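Local coordinates for protein angel homolog 2 (Homo sapiens, PDB 6RW0), which removes 2',3'-cyclic phosphates as a phosphatase of the CCR4 family of deadenylases and probably binds mRNA 3' untranslated regions, at residues L207-S219 with I281-Y294. Residues are numbered along the deposited sequence; the frame is centred on the assembly and turned at random. Where two conformers were deposited one is given.
With K (potassium ion), chain C.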
ATOM      1  N   LEU A 207       4.828  -8.141  10.035  1.00 13.59           N
ATOM      2  CA  LEU A 207       3.520  -8.463  10.609  1.00 13.19           C
ATOM      3  C   LEU A 207       3.162  -7.504  11.731  1.00 12.82           C
ATOM      4  O   LEU A 207       1.987  -7.151  11.897  1.00 14.72           O
ATOM      5  CB  LEU A 207       3.484  -9.902  11.128  1.00 14.52           C
ATOM      6  CG  LEU A 207       3.285 -10.933  10.024  1.00 15.71           C
ATOM      7  CD1 LEU A 207       3.540 -12.322  10.569  1.00 17.55           C
ATOM      8  CD2 LEU A 207       1.902 -10.846   9.410  1.00 18.23           C
ATOM      9  N   THR A 208       4.149  -7.056  12.505  1.00 12.36           N
ATOM     10  CA  THR A 208       3.859  -6.133  13.594  1.00 13.62           C
ATOM     11  C   THR A 208       3.492  -4.756  13.051  1.00 12.98           C
ATOM     12  O   THR A 208       2.569  -4.114  13.558  1.00 13.67           O
ATOM     13  CB  THR A 208       5.046  -6.062  14.555  1.00 13.28           C
ATOM     14  OG1 THR A 208       5.380  -7.382  15.020  1.00 14.28           O
ATOM     15  CG2 THR A 208       4.728  -5.228  15.784  1.00 13.21           C
ATOM     16  N   GLN A 209       4.203  -4.289  12.019  1.00 12.45           N
ATOM     17  CA  GLN A 209       3.826  -3.047  11.348  1.00 11.83           C
ATOM     18  C   GLN A 209       2.409  -3.134  10.802  1.00 11.85           C
ATOM     19  O   GLN A 209       1.594  -2.226  10.991  1.00 13.67           O
ATOM     20  CB  GLN A 209       4.823  -2.732  10.233  1.00 11.89           C
ATOM     21  CG  GLN A 209       6.220  -2.411  10.738  1.00 12.71           C
ATOM     22  CD  GLN A 209       7.171  -1.956   9.643  1.00 13.11           C
ATOM     23  OE1 GLN A 209       6.932  -2.182   8.459  1.00 14.04           O
ATOM     24  NE2 GLN A 209       8.268  -1.317  10.045  1.00 13.39           N
ATOM     25  N   LEU A 210       2.090  -4.231  10.120  1.00 13.11           N
ATOM     26  CA  LEU A 210       0.728  -4.410   9.631  1.00 12.54           C
ATOM     27  C   LEU A 210      -0.285  -4.366  10.773  1.00 13.62           C
ATOM     28  O   LEU A 210      -1.334  -3.715  10.659  1.00 14.61           O
ATOM     29  CB  LEU A 210       0.629  -5.724   8.863  1.00 13.71           C
ATOM     30  CG  LEU A 210      -0.766  -6.096   8.372  1.00 14.29           C
ATOM     31  CD1 LEU A 210      -1.260  -5.077   7.357  1.00 15.46           C
ATOM     32  CD2 LEU A 210      -0.779  -7.488   7.782  1.00 15.91           C
ATOM     33  N   ALA A 211       0.002  -5.052  11.881  1.00 13.39           N
ATOM     34  CA  ALA A 211      -0.913  -5.038  13.021  1.00 14.62           C
ATOM     35  C   ALA A 211      -1.127  -3.617  13.533  1.00 13.98           C
ATOM     36  O   ALA A 211      -2.239  -3.253  13.935  1.00 14.81           O
ATOM     37  CB  ALA A 211      -0.365  -5.930  14.135  1.00 15.95           C
ATOM     38  N   MET A 212      -0.070  -2.802  13.540  1.00 14.24           N
ATOM     39  CA  MET A 212      -0.200  -1.419  13.986  1.00 13.38           C
ATOM     40  C   MET A 212      -1.109  -0.626  13.056  1.00 13.71           C
ATOM     41  O   MET A 212      -1.937   0.165  13.521  1.00 14.63           O
ATOM     42  CB  MET A 212       1.186  -0.787  14.089  1.00 13.45           C
ATOM     43  CG  MET A 212       2.003  -1.365  15.225  1.00 14.26           C
ATOM     44  SD  MET A 212       3.764  -0.966  15.154  1.00 19.99           S
ATOM     45  CE  MET A 212       3.744   0.592  15.844  1.00 20.66           C
ATOM     46  N   LEU A 213      -0.975  -0.816  11.743  1.00 13.67           N
ATOM     47  CA  LEU A 213      -1.889  -0.153  10.814  1.00 13.28           C
ATOM     48  C   LEU A 213      -3.321  -0.638  11.019  1.00 14.22           C
ATOM     49  O   LEU A 213      -4.265   0.162  11.074  1.00 14.22           O
ATOM     50  CB  LEU A 213      -1.462  -0.406   9.370  1.00 13.66           C
ATOM     51  CG  LEU A 213      -2.263   0.373   8.325  1.00 14.82           C
ATOM     52  CD1 LEU A 213      -1.982   1.862   8.437  1.00 18.68           C
ATOM     53  CD2 LEU A 213      -1.939  -0.144   6.941  1.00 17.68           C
ATOM     54  N   LEU A 214      -3.505  -1.955  11.134  1.00 13.34           N
ATOM     55  CA  LEU A 214      -4.846  -2.499  11.332  1.00 13.82           C
ATOM     56  C   LEU A 214      -5.472  -1.994  12.627  1.00 13.77           C
ATOM     57  O   LEU A 214      -6.681  -1.722  12.673  1.00 15.45           O
ATOM     58  CB  LEU A 214      -4.816  -4.027  11.305  1.00 13.57           C
ATOM     59  CG  LEU A 214      -4.454  -4.661   9.965  1.00 15.27           C
ATOM     60  CD1 LEU A 214      -4.352  -6.172  10.127  1.00 17.47           C
ATOM     61  CD2 LEU A 214      -5.441  -4.315   8.853  1.00 17.31           C
ATOM     62  N   ALA A 215      -4.680  -1.859  13.696  1.00 13.58           N
ATOM     63  CA  ALA A 215      -5.219  -1.320  14.942  1.00 13.94           C
ATOM     64  C   ALA A 215      -5.668   0.126  14.770  1.00 14.18           C
ATOM     65  O   ALA A 215      -6.712   0.520  15.285  1.00 14.74           O
ATOM     66  CB  ALA A 215      -4.184  -1.430  16.059  1.00 16.51           C
ATOM     67  N   GLU A 216      -4.893   0.938  14.045  1.00 13.92           N
ATOM     68  CA  GLU A 216      -5.328   2.311  13.816  1.00 14.73           C
ATOM     69  C   GLU A 216      -6.633   2.332  13.026  1.00 14.49           C
ATOM     70  O   GLU A 216      -7.557   3.086  13.354  1.00 15.01           O
ATOM     71  CB  GLU A 216      -4.241   3.108  13.098  1.00 15.54           C
ATOM     72  CG  GLU A 216      -4.563   4.584  13.005  1.00 16.65           C
ATOM     73  CD  GLU A 216      -4.381   5.316  14.310  1.00 18.31           C
ATOM     74  OE1 GLU A 216      -3.685   4.804  15.218  1.00 21.40           O
ATOM     75  OE2 GLU A 216      -4.931   6.423  14.433  1.00 24.74           O
ATOM     76  N   ILE A 217      -6.733   1.496  11.991  1.00 14.60           N
ATOM     77  CA  ILE A 217      -7.967   1.421  11.211  1.00 15.32           C
ATOM     78  C   ILE A 217      -9.136   1.003  12.089  1.00 14.91           C
ATOM     79  O   ILE A 217     -10.242   1.556  11.984  1.00 16.61           O
ATOM     80  CB  ILE A 217      -7.798   0.466  10.016  1.00 13.93           C
ATOM     81  CG1 ILE A 217      -6.745   1.012   9.059  1.00 14.89           C
ATOM     82  CG2 ILE A 217      -9.140   0.267   9.325  1.00 16.11           C
ATOM     83  CD1 ILE A 217      -6.346   0.021   7.968  1.00 15.57           C
ATOM     84  N   SER A 218      -8.919   0.023  12.960  1.00 15.62           N
ATOM     85  CA  SER A 218     -10.009  -0.426  13.816  0.53 17.60           C
ATOM     86  C   SER A 218     -10.528   0.694  14.703  1.00 17.35           C
ATOM     87  O   SER A 218     -11.729   0.745  15.000  1.00 21.62           O
ATOM     88  CB  SER A 218      -9.547  -1.587  14.681  0.53 18.64           C
ATOM     89  OG  SER A 218     -10.533  -1.882  15.643  0.53 22.58           O
ATOM     90  N   SER A 219      -9.660   1.597  15.135  1.00 14.56           N
ATOM     91  CA  SER A 219     -10.118   2.700  15.964  1.00 15.56           C
ATOM     92  C   SER A 219     -10.788   3.787  15.132  1.00 16.81           C
ATOM     93  O   SER A 219     -11.829   4.329  15.534  1.00 19.91           O
ATOM     94  CB  SER A 219      -8.943   3.262  16.749  1.00 17.74           C
ATOM     95  OG  SER A 219      -9.415   4.208  17.680  1.00 21.76           O
ATOM     96  N   ILE A 281       4.014 -12.545  18.576  1.00 19.43           N
ATOM     97  CA  ILE A 281       5.011 -12.005  17.658  1.00 17.22           C
ATOM     98  C   ILE A 281       5.691 -10.788  18.264  1.00 17.84           C
ATOM     99  O   ILE A 281       6.903 -10.594  18.106  1.00 19.65           O
ATOM    100  CB  ILE A 281       4.359 -11.675  16.307  1.00 17.63           C
ATOM    101  CG1 ILE A 281       3.850 -12.954  15.630  1.00 20.83           C
ATOM    102  CG2 ILE A 281       5.339 -10.924  15.402  1.00 17.70           C
ATOM    103  CD1 ILE A 281       3.038 -12.697  14.354  1.00 23.45           C
ATOM    104  N   TRP A 282       4.912  -9.945  18.924  1.00 17.48           N
ATOM    105  CA  TRP A 282       5.362  -8.648  19.475  1.00 17.88           C
ATOM    106  C   TRP A 282       5.075  -8.601  20.971  1.00 17.20           C
ATOM    107  O   TRP A 282       4.215  -9.329  21.418  1.00 18.40           O
ATOM    108  CB  TRP A 282       4.677  -7.506  18.706  1.00 17.39           C
ATOM    109  CG  TRP A 282       3.186  -7.488  18.815  1.00 16.66           C
ATOM    110  CD1 TRP A 282       2.436  -7.081  19.875  1.00 17.72           C
ATOM    111  CD2 TRP A 282       2.258  -7.896  17.805  1.00 16.21           C
ATOM    112  NE1 TRP A 282       1.110  -7.217  19.595  1.00 18.63           N
ATOM    113  CE2 TRP A 282       0.966  -7.720  18.338  1.00 17.38           C
ATOM    114  CE3 TRP A 282       2.395  -8.394  16.512  1.00 15.63           C
ATOM    115  CZ2 TRP A 282      -0.174  -8.017  17.611  1.00 18.92           C
ATOM    116  CZ3 TRP A 282       1.264  -8.691  15.797  1.00 17.65           C
ATOM    117  CH2 TRP A 282       0.000  -8.511  16.346  1.00 19.51           C
ATOM    118  N   PRO A 283       5.801  -7.795  21.753  1.00 17.99           N
ATOM    119  CA  PRO A 283       5.604  -7.790  23.184  1.00 18.87           C
ATOM    120  C   PRO A 283       4.342  -7.074  23.692  1.00 20.65           C
ATOM    121  O   PRO A 283       3.796  -6.295  23.011  1.00 19.73           O
ATOM    122  CB  PRO A 283       6.874  -7.112  23.707  1.00 21.41           C
ATOM    123  CG  PRO A 283       7.261  -6.181  22.614  1.00 22.39           C
ATOM    124  CD  PRO A 283       6.932  -6.951  21.359  1.00 20.29           C
ATOM    125  N   PRO A 284       3.930  -7.317  24.950  1.00 21.20           N
ATOM    126  CA  PRO A 284       2.754  -6.673  25.517  1.00 22.27           C
ATOM    127  C   PRO A 284       2.814  -5.144  25.610  1.00 20.13           C
ATOM    128  O   PRO A 284       1.794  -4.549  25.563  1.00 20.55           O
ATOM    129  CB  PRO A 284       2.616  -7.217  26.944  1.00 25.24           C
ATOM    130  CG  PRO A 284       3.694  -8.232  27.124  1.00 29.07           C
ATOM    131  CD  PRO A 284       4.507  -8.310  25.857  1.00 24.79           C
ATOM    132  N   ASN A 285       3.999  -4.530  25.645  1.00 20.35           N
ATOM    133  CA  ASN A 285       4.117  -3.055  25.741  1.00 20.58           C
ATOM    134  C   ASN A 285       3.736  -2.356  24.422  1.00 18.92           C
ATOM    135  O   ASN A 285       3.688  -1.168  24.443  1.00 20.22           O
ATOM    136  CB  ASN A 285       5.425  -2.583  26.381  1.00 24.44           C
ATOM    137  CG  ASN A 285       6.671  -2.876  25.593  1.00 29.27           C
ATOM    138  OD1 ASN A 285       6.759  -3.908  24.966  1.00 31.21           O
ATOM    139  ND2 ASN A 285       7.640  -1.990  25.683  1.00 30.86           N
ATOM    140  N   LEU A 286       3.552  -3.060  23.306  1.00 16.95           N
ATOM    141  CA  LEU A 286       2.989  -2.467  22.078  1.00 17.04           C
ATOM    142  C   LEU A 286       1.539  -2.035  22.338  1.00 16.94           C
ATOM    143  O   LEU A 286       1.120  -1.070  21.764  1.00 19.58           O
ATOM    144  CB  LEU A 286       3.071  -3.457  20.916  1.00 15.82           C
ATOM    145  CG  LEU A 286       2.648  -2.862  19.579  1.00 16.49           C
ATOM    146  CD1 LEU A 286       3.414  -1.591  19.296  1.00 18.86           C
ATOM    147  CD2 LEU A 286       2.827  -3.845  18.444  1.00 17.97           C
ATOM    148  N   GLY A 287       0.787  -2.775  23.144  1.00 16.22           N
ATOM    149  CA  GLY A 287      -0.614  -2.431  23.431  1.00 17.65           C
ATOM    150  C   GLY A 287      -1.565  -2.789  22.306  1.00 17.52           C
ATOM    151  O   GLY A 287      -2.490  -2.067  22.094  1.00 17.30           O
ATOM    152  N   ILE A 288      -1.230  -3.831  21.568  1.00 16.75           N
ATOM    153  CA  ILE A 288      -2.091  -4.331  20.474  1.00 15.83           C
ATOM    154  C   ILE A 288      -2.353  -5.817  20.737  1.00 16.17           C
ATOM    155  O   ILE A 288      -1.417  -6.557  20.931  1.00 17.37           O
ATOM    156  CB  ILE A 288      -1.475  -4.041  19.094  1.00 15.33           C
ATOM    157  CG1 ILE A 288      -1.413  -2.532  18.855  1.00 16.10           C
ATOM    158  CG2 ILE A 288      -2.258  -4.750  18.003  1.00 16.46           C
ATOM    159  CD1 ILE A 288      -0.708  -2.141  17.577  1.00 15.76           C
ATOM    160  N   SER A 289      -3.609  -6.243  20.703  1.00 15.94           N
ATOM    161  CA  SER A 289      -3.999  -7.640  20.976  1.00 16.01           C
ATOM    162  C   SER A 289      -3.692  -8.518  19.768  1.00 17.08           C
ATOM    163  O   SER A 289      -3.466  -8.010  18.697  1.00 17.25           O
ATOM    164  CB  SER A 289      -5.460  -7.716  21.310  1.00 16.91           C
ATOM    165  OG  SER A 289      -6.239  -7.618  20.142  1.00 19.61           O
ATOM    166  N   GLN A 290      -3.894  -9.822  19.910  1.00 19.58           N
ATOM    167  CA  GLN A 290      -3.754 -10.800  18.801  1.00 21.20           C
ATOM    168  C   GLN A 290      -4.882 -10.638  17.766  1.00 19.30           C
ATOM    169  O   GLN A 290      -4.815 -11.318  16.792  1.00 20.54           O
ATOM    170  CB  GLN A 290      -3.713 -12.235  19.316  1.00 24.21           C
ATOM    171  CG  GLN A 290      -2.524 -12.512  20.206  1.00 34.75           C
ATOM    172  CD  GLN A 290      -1.238 -12.385  19.444  1.00 40.34           C
ATOM    173  OE1 GLN A 290      -0.671 -11.316  19.397  1.00 45.57           O
ATOM    174  NE2 GLN A 290      -0.777 -13.467  18.836  1.00 42.40           N
ATOM    175  N   ASN A 291      -5.952  -9.894  18.046  1.00 17.52           N
ATOM    176  CA  ASN A 291      -6.993  -9.532  17.068  1.00 17.11           C
ATOM    177  C   ASN A 291      -6.640  -8.192  16.391  1.00 16.27           C
ATOM    178  O   ASN A 291      -7.512  -7.668  15.746  1.00 16.91           O
ATOM    179  CB  ASN A 291      -8.368  -9.503  17.723  1.00 18.45           C
ATOM    180  CG  ASN A 291      -8.791 -10.856  18.239  1.00 22.27           C
ATOM    181  OD1 ASN A 291      -8.309 -11.872  17.798  1.00 25.51           O
ATOM    182  ND2 ASN A 291      -9.705 -10.858  19.181  1.00 25.90           N
ATOM    183  N   CYS A 292      -5.438  -7.644  16.613  1.00 15.36           N
ATOM    184  CA  CYS A 292      -4.973  -6.424  15.944  1.00 16.41           C
ATOM    185  C   CYS A 292      -5.831  -5.211  16.297  1.00 15.98           C
ATOM    186  O   CYS A 292      -6.116  -4.359  15.449  1.00 17.65           O
ATOM    187  CB  CYS A 292      -4.841  -6.604  14.429  1.00 17.78           C
ATOM    188  SG  CYS A 292      -3.595  -7.827  13.983  1.00 17.99           S
ATOM    189  N   VAL A 293      -6.252  -5.132  17.557  1.00 16.14           N
ATOM    190  CA  VAL A 293      -6.920  -3.939  18.067  1.00 16.98           C
ATOM    191  C   VAL A 293      -6.122  -3.376  19.233  1.00 17.63           C
ATOM    192  O   VAL A 293      -5.436  -4.100  19.954  1.00 17.10           O
ATOM    193  CB  VAL A 293      -8.384  -4.186  18.481  1.00 19.25           C
ATOM    194  CG1 VAL A 293      -9.167  -4.708  17.298  1.00 20.78           C
ATOM    195  CG2 VAL A 293      -8.472  -5.132  19.652  1.00 21.59           C
ATOM    196  N   TYR A 294      -6.206  -2.065  19.417  1.00 15.97           N
ATOM    197  CA  TYR A 294      -5.586  -1.480  20.591  1.00 15.80           C
ATOM    198  C   TYR A 294      -6.228  -2.048  21.854  1.00 16.25           C
ATOM    199  O   TYR A 294      -7.434  -2.301  21.901  1.00 18.09           O
ATOM    200  CB  TYR A 294      -5.788   0.030  20.578  1.00 16.45           C
ATOM    201  CG  TYR A 294      -5.011   0.780  19.525  1.00 16.76           C
ATOM    202  CD1 TYR A 294      -3.651   0.597  19.376  1.00 16.42           C
ATOM    203  CD2 TYR A 294      -5.641   1.697  18.690  1.00 17.63           C
ATOM    204  CE1 TYR A 294      -2.936   1.292  18.427  1.00 17.82           C
ATOM    205  CE2 TYR A 294      -4.925   2.405  17.741  1.00 17.83           C
ATOM    206  CZ  TYR A 294      -3.575   2.192  17.617  1.00 17.46           C
ATOM    207  OH  TYR A 294      -2.816   2.863  16.681  1.00 21.08           O
TER
HETATM  208  K     K C 602     -12.327   4.512  18.163  1.00 21.23           K
HETATM  209  O   HOH W   1      -0.770   1.562  15.702  1.00 22.28           O
HETATM  210  O   HOH W   2      -7.643  -4.404  13.290  1.00 26.58           O
HETATM  211  O   HOH W   3      -7.764  -0.696  17.519  1.00 19.49           O
HETATM  212  O   HOH W   4     -14.911   5.320  18.057  1.00 31.69           O
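Ala211 and Ala215, one turn apart on segment 207-219 of helix 203-220, bring the backbone of the loop 281-294, with its short 3-10 turn at 284-286, closest, the CA atoms of Ala215 and Val293 lying 4.4 Å apart. Small residues suit this face: the CA of Ala215 makes a CA-H...O contact with Cys292 O at 3.2 Å, while Ala211 CB meets both Cys292 SG and the six-membered part of the Trp282 ring, 3.4 Å from CH2. The type I turn from Ser289 to Cys292, with an ST turn at Ser289 OG, delivers the cysteine to the helix.

Trp282 CG sits between its own backbone N and carbonyl carbon (chi1 62°), which lays the indole beside Thr208 and Ala211. Its NE1 donates to Ile288 O at 2.9 Å, nearly in the ring plane, and so ties two parts of the loop together. A leucine here has no N-H for Ile288 O, so the loop would probably lose this tie and a gap would be likely to open beside Ala211. Thr208 divides its branches: OG1 bonds back to Asp204 O, whereas CG2 packs on Leu286 CD2. Met212 CG meets Ile288 CD1, two apolar side chains that cross at about a right angle and fill this buried interface.

Tyr294 closes the far end. Ala215 CB lies over the ring centre in a CH-pi contact, 3.9 Å from the centroid, and the hydroxyl donates to Glu216 OE1 at 2.6 Å, the carboxylate plane turned 77° from the ring. A water gives hydrogen bonds to both Tyr294 OH and Met212 O; another joins Ala215 O to Tyr294 N. Beyond, Ser219 O and OG bind a potassium ion.

In this endonuclease/exonuclease/phosphatase family member, helix 203-220 lies between loop 281-294 and a sheet: Leu213 and Ile217 pack on strand 231-236, Leu214 and Cys292 share Phe248 of helix 244-251, and Trp282 also touches Leu330 of strand 329-331.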